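Local coordinates for protein 8-demethyl-8-aminoriboflavin-5'-phosphate synthase (Streptomyces davawensis, PDB 5MLD) that replaces the C-8 methyl group of riboflavin-5'-phosphate by an amino group taken from glutamate, a step in the biosynthesis of the antibiotic roseoflavin, at residues Gln22-Lys27 with Lys187-Met192; Leu31-Lys34 with Glu38-Val41; Ile49-Trp54 with Ala100-Glu105; Asn124-Leu129 with Ser197-Met202. All blocks are in the same frame, centred on the assembly; numbering follows the deposited sequence.

Three of the four contacts gather round helices 20-34 and 183-205 of a flavodoxin-like fold, and one lies apart from them. Contacts 1 and 2 share helix 20-34, their centres 11 Å apart, and touch where Met192 SD comes 3.2 Å from Tyr32 OH. Contact 4 uses a later part of the helix that serves contact 1 and meets contact 2 where Ser197 packs on Tyr32. Contact 3 has its centre 25 to 27 Å from the other three and, like contact 1, touches the third subunit. The side chain of Leu24 in contact 1 is about 8 Å from a bound flavin, and that of Val102 in contact 3 about 10 Å, so neither side chain touches it.

Contact 1. Residues Gln22-Lys27 with Lys187-Met192; sequences QGLIDK and KLIRFM
Ile189 pushes its CD1 methyl between Leu24 and Lys27, one turn apart on helix 20-34, and this single methyl makes the whole contact with residues 22-27. The torsions of Ile189 explain the reach: CG1 stands anti to the carbonyl carbon (chi1 -70°), and an extended chi2 of 174° sends CD1 straight out from helix 183-205. Ile189 CD1 lies 3.9 Å from Lys27 CB, 4.1 Å from Leu24 CB and 3.9 Å from Leu24 O on the backbone. Both side chains of helix 20-34 run across the isoleucine at nearly a right angle. Lys27 gives only the start of its chain; the rest bends away at chi2, and NZ is hydrogen-bonded to Asp180 O. Leu31, one turn further along helix 20-34, and Leu130 of the central sheet also pack on Ile189, while Leu24 packs on Cys132, a residue of the FMN site. Long aliphatic residues suit this seam between two helices, since a lysine can lend its methylenes to the interior and still carry its amine to a polar partner. With only carbon surfaces meeting side chain to side chain, the two segments are held by van der Waals packing and burial rather than by directed bonds.

Contact 2. Residues Leu31-Lys34 with Glu38-Val41; sequences LYEK and ETEV
The Tyr32 ring is approached obliquely by the Thr39 CG2 methyl, whereas the other flat group, the Glu33 carboxylate, is met by Thr39 from near its plane and from above it. The setting is the second half of a beta-alpha-beta unit, strand 4-9, helix 20-34 and strand 38-43, where the last turn of the helix meets the start of the following parallel strand. Thr39 faces the helix and divides its work between its branches. Thr39 CG2 lies against the root of the tyrosine, 3.3 Å from Tyr32 CB, and the ring then leads away toward helix 183-205, where its OH is hydrogen-bonded to Thr196. With chi1 at 62°, OG1 sits between the backbone N and the carbonyl carbon, and both Thr39 donors converge on one acceptor. Glu33 folds back at chi2 (-67°) to bring its carboxylate across to the strand. The hydroxyl reaches OE2 on the anti side, and the backbone Thr39 N-H comes from above the carboxylate plane, about 45° out of it. Threonine suits the place because it offers a methyl to the buried side and a hydroxyl to the exposed one; glutamate is long enough to reach from the helix to the strand backbone. The lengths are 2.7 Å from Thr39 OG1 to Glu33 OE2 and 2.9 Å from Thr39 N to Glu33 OE2.

Contact 3. Residues Ile49-Trp54 with Ala100-Glu105; sequences IEQEYW and AHVILE
An extended chain, with CG anti to the backbone N (chi1 176°) and chi2 at -176°, lays Gln51 across Val102 at about a right angle, while Ile49 turns its CG2 branch to the helix. Val102 CG2 lies 4.0 Å from both Gln51 CG and Gln51 NE2, so the valine methyl meets the aliphatic part of the glutamine as well as its amide end. Beside it, Ile49 CG2 touches Ile103 CD1 at 4.1 Å and Val102 CG1 at 4.3 Å; Trp72 of helix 72-81 packs on both isoleucines and extends this apolar patch. Branched residues suit the helix face because their methyls spread over the irregular loop, and glutamine suits the border, since its amide NE2 goes on to bond Ser98 of the third subunit. The polar link is indirect: a water donates to Gln51 O, 3.0 Å away, and to Glu105 OE1 at 2.7 Å, joining the loop backbone to a buried carboxylate that lies too far for a direct bond. Glu105 is held further by the third subunit, OE1 by Ser98 and OE2 by Thr92, a residue of that subunit's FMN site. The arrangement is thus that of a loop laid over helix 98-107 at a subunit interface of the flavodoxin-like homotetramer, where the loop-helix contact adjoins the FMN site of the third subunit through Glu105.

Contact 4. Residues Asn124-Leu129 with Ser197-Met202; sequences NKVAGL and SHLARM
Val126 fills the tight part of this contact with one methyl, CG2, which nests against Leu199 and Ala200 of helix 183-205; the flanking residues of both segments turn elsewhere. This is the strand-on-helix packing of a flavodoxin-like alpha/beta fold, with strand 125-132 paired in parallel with strand 84-92 in the central sheet and the helix lying on one face of that sheet. CG2 stands anti to the carbonyl carbon of Val126 (chi1 173° for CG1), which directs it at the helix. Leu199 meets it with its branch point, and Ala200 CB lies 4.2 Å from Val126 CG2. A small alanine allows the backbones to approach closely, the CA atoms of Val126 and Ala200 being 5.9 Å apart, and a beta-branched valine suits a strand and presents a compact apolar surface to the helix. Thr196 and Leu203 of the same helix pack on Val126 as well. On the opposite face of the sheet, Ala127 and Leu129 pack on helix 138-152. The looser parts lie behind each segment: Lys125, behind the strand, hydrogen-bonds Arg80 O and Ala82 O; Arg201, on the outer side of the helix, forms a salt bridge with Glu35. His198 reaches the second subunit, at Thr206. At the centre, Val126 CG2 lies 3.7 Å from Leu199 CG and equally 3.7 Å from the backbone Ala200 N.

Contact 1. Residues Gln22-Lys27 with Lys187-Met192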
loop_
_atom_site.group_PDB
_atom_site.type_symbol
_atom_site.label_atom_id
_atom_site.label_comp_id
_atom_site.label_asym_id
_atom_site.label_seq_id
_atom_site.Cartn_x
_atom_site.Cartn_y
_atom_site.Cartn_z
ATOM N N GLN A 22 -23.702 -2.984 1.871
ATOM C CA GLN A 22 -24.721 -3.592 2.721
ATOM C C GLN A 22 -25.101 -4.986 2.237
ATOM O O GLN A 22 -25.521 -5.826 3.041
ATOM C CB GLN A 22 -25.952 -2.677 2.773
ATOM C CG GLN A 22 -27.049 -3.150 3.737
ATOM C CD GLN A 22 -26.602 -3.088 5.187
ATOM O OE1 GLN A 22 -25.803 -2.235 5.564
ATOM N NE2 GLN A 22 -27.116 -4.002 6.007
ATOM N N GLY A 23 -24.970 -5.252 0.928
ATOM C CA GLY A 23 -25.236 -6.590 0.425
ATOM C C GLY A 23 -24.350 -7.649 1.056
ATOM O O GLY A 23 -24.814 -8.741 1.381
ATOM N N LEU A 24 -23.063 -7.339 1.253
ATOM C CA LEU A 24 -22.182 -8.288 1.933
ATOM C C LEU A 24 -22.570 -8.449 3.405
ATOM O O LEU A 24 -22.539 -9.567 3.944
ATOM C CB LEU A 24 -20.718 -7.842 1.803
ATOM C CG LEU A 24 -20.095 -7.986 0.412
ATOM C CD1 LEU A 24 -20.354 -6.725 -0.436
ATOM C CD2 LEU A 24 -18.618 -8.329 0.504
ATOM N N ILE A 25 -22.936 -7.350 4.061
ATOM C CA ILE A 25 -23.387 -7.388 5.453
ATOM C C ILE A 25 -24.620 -8.271 5.581
ATOM O O ILE A 25 -24.731 -9.090 6.510
ATOM C CB ILE A 25 -23.660 -5.963 5.965
ATOM C CG1 ILE A 25 -22.405 -5.084 5.850
ATOM C CG2 ILE A 25 -24.213 -5.981 7.396
ATOM C CD1 ILE A 25 -22.609 -3.663 6.366
ATOM N N ASP A 26 -25.552 -8.135 4.637
ATOM C CA ASP A 26 -26.778 -8.923 4.695
ATOM C C ASP A 26 -26.506 -10.423 4.594
ATOM O O ASP A 26 -27.296 -11.218 5.115
ATOM C CB ASP A 26 -27.743 -8.462 3.598
ATOM C CG ASP A 26 -28.340 -7.080 3.890
ATOM O OD1 ASP A 26 -28.364 -6.658 5.076
ATOM O OD2 ASP A 26 -28.802 -6.419 2.936
ATOM N N LYS A 27 -25.421 -10.833 3.930
ATOM C CA LYS A 27 -25.041 -12.250 3.937
ATOM C C LYS A 27 -24.400 -12.660 5.262
ATOM O O LYS A 27 -24.640 -13.774 5.759
ATOM C CB LYS A 27 -24.056 -12.567 2.809
ATOM C CG LYS A 27 -24.506 -12.252 1.381
ATOM C CD LYS A 27 -25.465 -13.291 0.880
ATOM C CE LYS A 27 -25.484 -13.311 -0.646
ATOM N NZ LYS A 27 -26.651 -14.053 -1.131
ATOM N N LYS A 187 -18.300 -17.423 -0.952
ATOM C CA LYS A 187 -17.501 -18.382 -0.197
ATOM C C LYS A 187 -16.544 -17.661 0.749
ATOM O O LYS A 187 -16.357 -18.102 1.886
ATOM C CB LYS A 187 -16.772 -19.349 -1.141
ATOM C CG LYS A 187 -15.308 -19.090 -1.448
ATOM C CD LYS A 187 -14.789 -20.153 -2.427
ATOM C CE LYS A 187 -13.443 -19.789 -3.027
ATOM N NZ LYS A 187 -13.090 -20.708 -4.152
ATOM N N LEU A 188 -15.986 -16.507 0.339
ATOM C CA LEU A 188 -15.128 -15.762 1.264
ATOM C C LEU A 188 -15.900 -15.282 2.497
ATOM O O LEU A 188 -15.368 -15.302 3.614
ATOM C CB LEU A 188 -14.474 -14.571 0.555
ATOM C CG LEU A 188 -13.421 -14.933 -0.507
ATOM C CD1 LEU A 188 -12.661 -13.681 -0.906
ATOM C CD2 LEU A 188 -12.439 -16.011 -0.037
ATOM N N ILE A 189 -17.127 -14.790 2.319
ATOM C CA ILE A 189 -17.906 -14.349 3.477
ATOM C C ILE A 189 -18.069 -15.499 4.464
ATOM O O ILE A 189 -17.902 -15.330 5.683
ATOM C CB ILE A 189 -19.267 -13.781 3.031
ATOM C CG1 ILE A 189 -19.071 -12.449 2.295
ATOM C CG2 ILE A 189 -20.168 -13.552 4.231
ATOM C CD1 ILE A 189 -20.364 -11.900 1.688
ATOM N N ARG A 190 -18.349 -16.694 3.947
ATOM C CA ARG A 190 -18.537 -17.857 4.819
ATOM C C ARG A 190 -17.252 -18.239 5.550
ATOM O O ARG A 190 -17.295 -18.551 6.751
ATOM C CB ARG A 190 -19.074 -19.036 4.014
ATOM C CG ARG A 190 -20.541 -18.842 3.572
ATOM C CD ARG A 190 -21.056 -19.996 2.685
ATOM N NE ARG A 190 -22.487 -19.863 2.402
ATOM C CZ ARG A 190 -23.463 -20.281 3.208
ATOM N NH1 ARG A 190 -23.174 -20.891 4.357
ATOM N NH2 ARG A 190 -24.735 -20.109 2.856
ATOM N N PHE A 191 -16.111 -18.227 4.849
ATOM C CA PHE A 191 -14.813 -18.430 5.497
ATOM C C PHE A 191 -14.645 -17.452 6.651
ATOM O O PHE A 191 -14.284 -17.827 7.775
ATOM C CB PHE A 191 -13.654 -18.208 4.503
ATOM C CG PHE A 191 -13.521 -19.237 3.396
ATOM C CD1 PHE A 191 -14.367 -20.329 3.288
ATOM C CD2 PHE A 191 -12.504 -19.091 2.460
ATOM C CE1 PHE A 191 -14.209 -21.242 2.265
ATOM C CE2 PHE A 191 -12.328 -20.002 1.431
ATOM C CZ PHE A 191 -13.182 -21.082 1.330
ATOM N N MET A 192 -14.879 -16.171 6.369
ATOM C CA MET A 192 -14.611 -15.133 7.350
ATOM C C MET A 192 -15.469 -15.316 8.590
ATOM O O MET A 192 -14.971 -15.193 9.713
ATOM C CB MET A 192 -14.849 -13.761 6.722
ATOM C CG MET A 192 -14.467 -12.595 7.592
ATOM S SD MET A 192 -15.770 -12.084 8.729
ATOM C CE MET A 192 -17.180 -11.893 7.647
#

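Contact 2. Residues Leu31-Lys34 with Glu38-Val41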
loop_
_atom_site.group_PDB
_atom_site.type_symbol
_atom_site.label_atom_id
_atom_site.label_comp_id
_atom_site.label_asym_id
_atom_site.label_seq_id
_atom_site.Cartn_x
_atom_site.Cartn_y
_atom_site.Cartn_z
ATOM N N LEU A 31 -25.309 -15.638 9.044
ATOM C CA LEU A 31 -24.274 -16.626 9.329
ATOM C C LEU A 31 -23.729 -16.461 10.746
ATOM O O LEU A 31 -23.530 -17.455 11.459
ATOM C CB LEU A 31 -23.146 -16.534 8.303
ATOM C CG LEU A 31 -23.517 -16.851 6.858
ATOM C CD1 LEU A 31 -22.338 -16.495 5.968
ATOM C CD2 LEU A 31 -23.917 -18.317 6.683
ATOM N N TYR A 32 -23.487 -15.219 11.183
ATOM C CA TYR A 32 -23.061 -15.021 12.569
ATOM C C TYR A 32 -24.136 -15.489 13.539
ATOM O O TYR A 32 -23.829 -16.139 14.546
ATOM C CB TYR A 32 -22.722 -13.556 12.844
ATOM C CG TYR A 32 -21.314 -13.151 12.478
ATOM C CD1 TYR A 32 -20.226 -13.783 13.050
ATOM C CD2 TYR A 32 -21.071 -12.132 11.547
ATOM C CE1 TYR A 32 -18.938 -13.428 12.721
ATOM C CE2 TYR A 32 -19.784 -11.764 11.212
ATOM C CZ TYR A 32 -18.715 -12.415 11.806
ATOM O OH TYR A 32 -17.426 -12.088 11.483
ATOM N N GLU A 33 -25.408 -15.187 13.242
ATOM C CA GLU A 33 -26.482 -15.591 14.142
ATOM C C GLU A 33 -26.571 -17.112 14.252
ATOM O O GLU A 33 -26.860 -17.639 15.335
ATOM C CB GLU A 33 -27.813 -14.987 13.681
ATOM C CG GLU A 33 -27.862 -13.446 13.734
ATOM C CD GLU A 33 -27.804 -12.842 15.153
ATOM O OE1 GLU A 33 -27.928 -13.587 16.148
ATOM O OE2 GLU A 33 -27.649 -11.599 15.285
ATOM N N LYS A 34 -26.328 -17.834 13.147
ATOM C CA LYS A 34 -26.287 -19.299 13.209
ATOM C C LYS A 34 -25.139 -19.792 14.080
ATOM O O LYS A 34 -25.222 -20.892 14.645
ATOM C CB LYS A 34 -26.137 -19.917 11.814
ATOM C CG LYS A 34 -27.287 -19.696 10.849
ATOM C CD LYS A 34 -26.924 -20.230 9.471
ATOM C CE LYS A 34 -28.051 -20.021 8.454
ATOM N NZ LYS A 34 -29.315 -20.733 8.837
ATOM N N GLU A 38 -24.378 -12.784 18.487
ATOM C CA GLU A 38 -25.367 -11.736 18.284
ATOM C C GLU A 38 -24.734 -10.607 17.490
ATOM O O GLU A 38 -23.621 -10.178 17.799
ATOM C CB GLU A 38 -25.877 -11.211 19.619
ATOM C CG GLU A 38 -26.271 -12.306 20.596
ATOM C CD GLU A 38 -26.790 -11.758 21.904
ATOM O OE1 GLU A 38 -26.299 -10.696 22.352
ATOM O OE2 GLU A 38 -27.704 -12.387 22.478
ATOM N N THR A 39 -25.437 -10.135 16.466
ATOM C CA THR A 39 -24.887 -9.131 15.565
ATOM C C THR A 39 -25.580 -7.794 15.753
ATOM O O THR A 39 -26.770 -7.726 16.082
ATOM C CB THR A 39 -25.025 -9.543 14.103
ATOM O OG1 THR A 39 -26.416 -9.667 13.771
ATOM C CG2 THR A 39 -24.325 -10.842 13.866
ATOM N N GLU A 40 -24.826 -6.731 15.511
ATOM C CA GLU A 40 -25.383 -5.389 15.434
ATOM C C GLU A 40 -24.725 -4.693 14.259
ATOM O O GLU A 40 -23.500 -4.754 14.127
ATOM C CB GLU A 40 -25.117 -4.610 16.716
ATOM C CG GLU A 40 -25.651 -3.197 16.684
ATOM C CD GLU A 40 -25.603 -2.555 18.052
ATOM O OE1 GLU A 40 -24.851 -3.061 18.925
ATOM O OE2 GLU A 40 -26.322 -1.551 18.251
ATOM N N VAL A 41 -25.518 -4.038 13.415
ATOM C CA VAL A 41 -24.993 -3.278 12.282
ATOM C C VAL A 41 -25.180 -1.804 12.598
ATOM O O VAL A 41 -26.282 -1.378 12.960
ATOM C CB VAL A 41 -25.699 -3.640 10.960
ATOM C CG1 VAL A 41 -25.093 -2.828 9.794
ATOM C CG2 VAL A 41 -25.631 -5.121 10.668
#

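Contact 3. Residues Ile49-Trp54 with Ala100-Glu105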
loop_
_atom_site.group_PDB
_atom_site.type_symbol
_atom_site.label_atom_id
_atom_site.label_comp_id
_atom_site.label_asym_id
_atom_site.label_seq_id
_atom_site.Cartn_x
_atom_site.Cartn_y
_atom_site.Cartn_z
ATOM N N ILE A 49 -20.244 12.164 14.440
ATOM C CA ILE A 49 -18.925 11.850 14.987
ATOM C C ILE A 49 -17.969 12.962 14.578
ATOM O O ILE A 49 -17.693 13.131 13.387
ATOM C CB ILE A 49 -18.408 10.496 14.474
ATOM C CG1 ILE A 49 -19.392 9.355 14.766
ATOM C CG2 ILE A 49 -17.002 10.218 15.014
ATOM C CD1 ILE A 49 -19.684 9.125 16.208
ATOM N N GLU A 50 -17.439 13.700 15.561
ATOM C CA GLU A 50 -16.603 14.856 15.249
ATOM C C GLU A 50 -15.240 14.415 14.734
ATOM O O GLU A 50 -14.573 13.575 15.345
ATOM C CB GLU A 50 -16.434 15.755 16.480
ATOM C CG GLU A 50 -15.513 16.947 16.229
ATOM C CD GLU A 50 -15.938 17.794 15.020
ATOM O OE1 GLU A 50 -17.136 18.161 14.911
ATOM O OE2 GLU A 50 -15.066 18.093 14.175
ATOM N N GLN A 51 -14.834 14.987 13.595
ATOM C CA GLN A 51 -13.568 14.650 12.953
ATOM C C GLN A 51 -12.391 15.430 13.530
ATOM O O GLN A 51 -11.256 14.938 13.519
ATOM C CB GLN A 51 -13.671 14.931 11.449
ATOM C CG GLN A 51 -12.391 14.705 10.657
ATOM C CD GLN A 51 -12.564 15.096 9.199
ATOM O OE1 GLN A 51 -13.323 16.013 8.876
ATOM N NE2 GLN A 51 -11.895 14.378 8.312
ATOM N N GLU A 52 -12.630 16.642 14.015
ATOM C CA GLU A 52 -11.532 17.510 14.408
ATOM C C GLU A 52 -10.868 17.007 15.683
ATOM O O GLU A 52 -11.471 16.308 16.504
ATOM C CB GLU A 52 -12.017 18.947 14.610
ATOM C CG GLU A 52 -12.353 19.648 13.304
ATOM C CD GLU A 52 -13.104 20.947 13.503
ATOM O OE1 GLU A 52 -12.820 21.661 14.496
ATOM O OE2 GLU A 52 -13.970 21.264 12.656
ATOM N N TYR A 53 -9.602 17.385 15.836
ATOM C CA TYR A 53 -8.759 16.926 16.932
ATOM C C TYR A 53 -8.426 18.073 17.871
ATOM O O TYR A 53 -8.100 19.186 17.433
ATOM C CB TYR A 53 -7.446 16.321 16.408
ATOM C CG TYR A 53 -6.569 15.783 17.529
ATOM C CD1 TYR A 53 -5.689 16.618 18.219
ATOM C CD2 TYR A 53 -6.651 14.450 17.918
ATOM C CE1 TYR A 53 -4.897 16.138 19.251
ATOM C CE2 TYR A 53 -5.854 13.954 18.943
ATOM C CZ TYR A 53 -4.990 14.809 19.615
ATOM O OH TYR A 53 -4.211 14.330 20.639
ATOM N N TRP A 54 -8.445 17.787 19.166
ATOM C CA TRP A 54 -7.894 18.730 20.125
ATOM C C TRP A 54 -7.268 17.945 21.266
ATOM O O TRP A 54 -7.799 16.907 21.661
ATOM C CB TRP A 54 -8.968 19.695 20.664
ATOM C CG TRP A 54 -8.462 20.533 21.805
ATOM C CD1 TRP A 54 -7.902 21.783 21.733
ATOM C CD2 TRP A 54 -8.440 20.164 23.184
ATOM N NE1 TRP A 54 -7.543 22.212 22.990
ATOM C CE2 TRP A 54 -7.866 21.235 23.898
ATOM C CE3 TRP A 54 -8.864 19.032 23.892
ATOM C CZ2 TRP A 54 -7.699 21.202 25.279
ATOM C CZ3 TRP A 54 -8.700 19.006 25.258
ATOM C CH2 TRP A 54 -8.121 20.085 25.936
ATOM N N ALA A 100 -14.690 5.345 7.518
ATOM C CA ALA A 100 -13.889 4.348 8.228
ATOM C C ALA A 100 -12.619 4.977 8.780
ATOM O O ALA A 100 -12.179 4.670 9.898
ATOM C CB ALA A 100 -13.551 3.190 7.281
ATOM N N HIS A 101 -12.038 5.891 8.009
ATOM C CA HIS A 101 -10.785 6.536 8.375
ATOM C C HIS A 101 -10.938 7.370 9.647
ATOM O O HIS A 101 -10.080 7.325 10.540
ATOM C CB HIS A 101 -10.359 7.394 7.182
ATOM C CG HIS A 101 -8.917 7.767 7.149
ATOM N ND1 HIS A 101 -8.278 8.064 5.967
ATOM C CD2 HIS A 101 -7.992 7.918 8.130
ATOM C CE1 HIS A 101 -7.017 8.366 6.215
ATOM N NE2 HIS A 101 -6.819 8.303 7.520
ATOM N N VAL A 102 -12.027 8.143 9.746
ATOM C CA VAL A 102 -12.284 8.924 10.960
ATOM C C VAL A 102 -12.434 7.999 12.164
ATOM O O VAL A 102 -11.839 8.236 13.226
ATOM C CB VAL A 102 -13.530 9.808 10.779
ATOM C CG1 VAL A 102 -13.906 10.469 12.100
ATOM C CG2 VAL A 102 -13.251 10.879 9.732
ATOM N N ILE A 103 -13.248 6.942 12.018
ATOM C CA ILE A 103 -13.486 6.028 13.133
ATOM C C ILE A 103 -12.171 5.443 13.609
ATOM O O ILE A 103 -11.898 5.384 14.816
ATOM C CB ILE A 103 -14.472 4.907 12.746
ATOM C CG1 ILE A 103 -15.856 5.474 12.429
ATOM C CG2 ILE A 103 -14.545 3.862 13.886
ATOM C CD1 ILE A 103 -16.344 6.491 13.430
ATOM N N LEU A 104 -11.330 5.007 12.663
ATOM C CA LEU A 104 -10.057 4.401 13.034
ATOM C C LEU A 104 -9.111 5.426 13.660
ATOM O O LEU A 104 -8.375 5.106 14.598
ATOM C CB LEU A 104 -9.420 3.734 11.813
ATOM C CG LEU A 104 -10.098 2.479 11.243
ATOM C CD1 LEU A 104 -9.440 2.087 9.935
ATOM C CD2 LEU A 104 -9.994 1.339 12.243
ATOM N N GLU A 105 -9.110 6.662 13.154
ATOM C CA GLU A 105 -8.330 7.724 13.793
ATOM C C GLU A 105 -8.729 7.907 15.256
ATOM O O GLU A 105 -7.869 8.021 16.145
ATOM C CB GLU A 105 -8.502 9.044 13.030
ATOM C CG GLU A 105 -7.714 9.142 11.730
ATOM C CD GLU A 105 -8.107 10.353 10.903
ATOM O OE1 GLU A 105 -9.212 10.929 11.140
ATOM O OE2 GLU A 105 -7.296 10.748 10.025
HETATM O O HOH W 1 -10.638 12.066 13.197
#

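Contact 4. Residues Asn124-Leu129 with Ser197-Met202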
loop_
_atom_site.group_PDB
_atom_site.type_symbol
_atom_site.label_atom_id
_atom_site.label_comp_id
_atom_site.label_asym_id
_atom_site.label_seq_id
_atom_site.Cartn_x
_atom_site.Cartn_y
_atom_site.Cartn_z
ATOM N N ASN A 124 -7.668 -9.213 22.957
ATOM C CA ASN A 124 -8.491 -10.421 22.962
ATOM C C ASN A 124 -9.737 -10.312 22.109
ATOM O O ASN A 124 -10.615 -11.190 22.192
ATOM C CB ASN A 124 -8.861 -10.835 24.385
ATOM C CG ASN A 124 -7.637 -10.984 25.221
ATOM O OD1 ASN A 124 -6.800 -11.824 24.921
ATOM N ND2 ASN A 124 -7.475 -10.124 26.220
ATOM N N LYS A 125 -9.839 -9.280 21.280
ATOM C CA LYS A 125 -10.934 -9.195 20.325
ATOM C C LYS A 125 -10.470 -9.683 18.954
ATOM O O LYS A 125 -9.283 -9.928 18.711
ATOM C CB LYS A 125 -11.470 -7.761 20.274
ATOM C CG LYS A 125 -12.036 -7.303 21.617
ATOM C CD LYS A 125 -12.423 -5.839 21.549
ATOM C CE LYS A 125 -12.964 -5.371 22.880
ATOM N NZ LYS A 125 -14.164 -6.132 23.277
ATOM N N VAL A 126 -11.429 -9.869 18.055
ATOM C CA VAL A 126 -11.161 -10.455 16.745
ATOM C C VAL A 126 -11.712 -9.515 15.687
ATOM O O VAL A 126 -12.788 -8.935 15.871
ATOM C CB VAL A 126 -11.794 -11.857 16.618
ATOM C CG1 VAL A 126 -11.665 -12.385 15.205
ATOM C CG2 VAL A 126 -11.147 -12.829 17.602
ATOM N N ALA A 127 -10.966 -9.344 14.597
ATOM C CA ALA A 127 -11.352 -8.459 13.506
ATOM C C ALA A 127 -11.596 -9.246 12.227
ATOM O O ALA A 127 -10.893 -10.218 11.928
ATOM C CB ALA A 127 -10.285 -7.386 13.247
ATOM N N GLY A 128 -12.611 -8.806 11.479
ATOM C CA GLY A 128 -12.826 -9.267 10.128
ATOM C C GLY A 128 -13.135 -8.072 9.249
ATOM O O GLY A 128 -13.279 -6.944 9.727
ATOM N N LEU A 129 -13.249 -8.334 7.958
ATOM C CA LEU A 129 -13.375 -7.244 7.009
ATOM C C LEU A 129 -14.332 -7.661 5.903
ATOM O O LEU A 129 -14.225 -8.778 5.390
ATOM C CB LEU A 129 -11.998 -6.912 6.452
ATOM C CG LEU A 129 -11.747 -5.590 5.772
ATOM C CD1 LEU A 129 -12.070 -4.439 6.726
ATOM C CD2 LEU A 129 -10.292 -5.596 5.427
ATOM N N SER A 197 -15.559 -16.341 14.113
ATOM C CA SER A 197 -16.364 -16.889 15.206
ATOM C C SER A 197 -15.555 -17.864 16.056
ATOM O O SER A 197 -15.609 -17.816 17.293
ATOM C CB SER A 197 -17.608 -17.573 14.652
ATOM O OG SER A 197 -18.433 -16.630 13.982
ATOM N N HIS A 198 -14.818 -18.769 15.406
ATOM C CA HIS A 198 -13.994 -19.723 16.143
ATOM C C HIS A 198 -12.950 -19.008 16.992
ATOM O O HIS A 198 -12.798 -19.284 18.189
ATOM C CB HIS A 198 -13.311 -20.696 15.181
ATOM C CG HIS A 198 -12.416 -21.672 15.876
ATOM N ND1 HIS A 198 -12.903 -22.781 16.536
ATOM C CD2 HIS A 198 -11.073 -21.684 16.056
ATOM C CE1 HIS A 198 -11.895 -23.451 17.069
ATOM N NE2 HIS A 198 -10.775 -22.803 16.801
ATOM N N LEU A 199 -12.215 -18.076 16.389
ATOM C CA LEU A 199 -11.164 -17.410 17.147
ATOM C C LEU A 199 -11.735 -16.581 18.291
ATOM O O LEU A 199 -11.102 -16.465 19.351
ATOM C CB LEU A 199 -10.325 -16.554 16.203
ATOM C CG LEU A 199 -9.105 -15.827 16.762
ATOM C CD1 LEU A 199 -8.124 -16.819 17.373
ATOM C CD2 LEU A 199 -8.414 -15.052 15.660
ATOM N N ALA A 200 -12.934 -16.014 18.114
ATOM C CA ALA A 200 -13.537 -15.261 19.207
ATOM C C ALA A 200 -13.861 -16.181 20.380
ATOM O O ALA A 200 -13.600 -15.830 21.536
ATOM C CB ALA A 200 -14.804 -14.539 18.738
ATOM N N ARG A 201 -14.428 -17.359 20.097
ATOM C CA ARG A 201 -14.713 -18.313 21.169
ATOM C C ARG A 201 -13.425 -18.754 21.853
ATOM O O ARG A 201 -13.376 -18.873 23.082
ATOM C CB ARG A 201 -15.474 -19.526 20.629
ATOM C CG ARG A 201 -16.923 -19.241 20.238
ATOM C CD ARG A 201 -17.687 -20.508 19.864
ATOM N NE ARG A 201 -17.249 -21.056 18.582
ATOM C CZ ARG A 201 -17.873 -20.847 17.423
ATOM N NH1 ARG A 201 -18.980 -20.115 17.377
ATOM N NH2 ARG A 201 -17.400 -21.386 16.307
ATOM N N MET A 202 -12.368 -18.989 21.069
ATOM C CA MET A 202 -11.063 -19.322 21.637
ATOM C C MET A 202 -10.579 -18.246 22.598
ATOM O O MET A 202 -10.181 -18.540 23.733
ATOM C CB MET A 202 -10.028 -19.506 20.527
ATOM C CG MET A 202 -10.196 -20.719 19.643
ATOM S SD MET A 202 -8.926 -20.644 18.351
ATOM C CE MET A 202 -7.433 -20.901 19.311
#